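Local coordinates for protein glyoxalase-related enzyme (PDB 3BQX) that is of unknown function but is a glyoxalase-related member of the VOC superfamily, many of whose members are metal-dependent enzymes, at residues A84-M87 with E88-A92. Sequence-based numbering, arbitrary orientation.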
loop_
_atom_site.group_PDB
_atom_site.type_symbol
_atom_site.label_atom_id
_atom_site.label_comp_id
_atom_site.label_asym_id
_atom_site.label_seq_id
_atom_site.Cartn_x
_atom_site.Cartn_y
_atom_site.Cartn_z
ATOM N N ALA A 84 21.842 2.692 0.596
ATOM C CA ALA A 84 22.575 1.714 1.390
ATOM C C ALA A 84 22.461 1.908 2.905
ATOM O O ALA A 84 22.154 0.962 3.632
ATOM C CB ALA A 84 24.046 1.705 0.975
ATOM N N PRO A 85 22.724 3.131 3.402
ATOM C CA PRO A 85 22.634 3.386 4.844
ATOM C C PRO A 85 21.263 3.064 5.440
ATOM O O PRO A 85 21.170 2.418 6.482
ATOM C CB PRO A 85 22.976 4.868 4.954
ATOM C CG PRO A 85 23.937 5.067 3.831
ATOM C CD PRO A 85 23.282 4.301 2.702
ATOM N N LEU A 86 20.204 3.518 4.775
ATOM C CA LEU A 86 18.853 3.264 5.259
ATOM C C LEU A 86 18.581 1.764 5.317
ATOM O O LEU A 86 18.034 1.262 6.295
ATOM C CB LEU A 86 17.824 3.962 4.361
ATOM C CG LEU A 86 16.346 3.677 4.666
ATOM C CD1 LEU A 86 16.066 3.848 6.155
ATOM C CD2 LEU A 86 15.468 4.611 3.845
HETATM N N MSE A 87 18.975 1.043 4.271
HETATM C CA MSE A 87 18.772 -0.397 4.248
HETATM C C MSE A 87 19.482 -1.090 5.409
HETATM O O MSE A 87 18.947 -2.032 5.989
HETATM C CB MSE A 87 19.248 -0.979 2.919
HETATM C CG MSE A 87 18.276 -0.728 1.779
HETATM SE SE MSE A 87 18.926 -1.368 0.084
HETATM C CE MSE A 87 19.069 -3.258 0.479
ATOM N N GLU A 88 20.685 -0.625 5.739
ATOM C CA GLU A 88 21.432 -1.207 6.851
ATOM C C GLU A 88 20.660 -0.995 8.150
ATOM O O GLU A 88 20.606 -1.882 9.001
ATOM C CB GLU A 88 22.816 -0.561 6.977
ATOM C CG GLU A 88 23.715 -0.745 5.766
ATOM C CD GLU A 88 25.108 -0.188 5.989
ATOM O OE1 GLU A 88 25.225 0.972 6.439
ATOM O OE2 GLU A 88 26.090 -0.910 5.709
ATOM N N ARG A 89 20.064 0.187 8.294
ATOM C CA ARG A 89 19.293 0.511 9.488
ATOM C C ARG A 89 18.049 -0.369 9.583
ATOM O O ARG A 89 17.666 -0.803 10.668
ATOM C CB ARG A 89 18.893 1.993 9.485
ATOM C CG ARG A 89 20.075 2.956 9.590
ATOM C CD ARG A 89 19.642 4.345 10.056
ATOM N NE ARG A 89 18.934 5.107 9.031
ATOM C CZ ARG A 89 19.519 5.688 7.988
ATOM N NH1 ARG A 89 20.834 5.598 7.823
ATOM N NH2 ARG A 89 18.793 6.371 7.113
ATOM N N LEU A 90 17.420 -0.645 8.444
ATOM C CA LEU A 90 16.232 -1.492 8.442
ATOM C C LEU A 90 16.598 -2.916 8.846
ATOM O O LEU A 90 15.881 -3.559 9.609
ATOM C CB LEU A 90 15.575 -1.503 7.058
ATOM C CG LEU A 90 14.985 -0.182 6.560
ATOM C CD1 LEU A 90 14.393 -0.384 5.169
ATOM C CD2 LEU A 90 13.907 0.306 7.525
ATOM N N VAL A 91 17.719 -3.407 8.324
ATOM C CA VAL A 91 18.173 -4.753 8.648
ATOM C C VAL A 91 18.509 -4.853 10.134
ATOM O O VAL A 91 18.168 -5.831 10.791
ATOM C CB VAL A 91 19.419 -5.138 7.830
ATOM C CG1 VAL A 91 19.964 -6.483 8.309
ATOM C CG2 VAL A 91 19.057 -5.214 6.352
ATOM N N ALA A 92 19.169 -3.825 10.653
ATOM C CA ALA A 92 19.549 -3.792 12.062
ATOM C C ALA A 92 18.325 -3.731 12.972
ATOM O O ALA A 92 18.401 -4.078 14.148
ATOM C CB ALA A 92 20.448 -2.594 12.323
#
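Leu90 N reaches back one turn to Leu86 O at 2.9 Å, one of four i to i+4 backbone bonds joining residues 84-87 to 88-91 in the amphipathic helix 83-92, which lies against the mixed sheet of a VOC-type βαβββ module. The others are Glu88 N to Ala84 O, Arg89 N to Pro85 O and Val91 N to Met87 O, the last with an N-H...O angle of 160°; Ala92 N to Glu88 O continues the series. On the exposed side, the Arg89 chain runs back toward the start of the helix and bends at chi3 (-73°), which lays the guanidinium beside the preceding turn. Leu86 CA lies against one face of that group, 3.6 Å from the guanidinium plane and nearer its margin than its centre; NH1 approaches Pro85 CB at 3.7 Å, and NH2 packs against Leu86 CB and CD1. Glu88, also on the outer side, passes its CG close to Ala84 O. The buried side faces the sheet: Leu86, which also borders Arg89, Met87 and Leu90 all touch Ile123 of strand 120-125, and selenomethionine Met87 also meets Leu97 and Val113. Within the helix, with Leu86 CG anti to the backbone N (chi1 174°), Leu86 CD1 lies 4.2 Å from Leu90 CG.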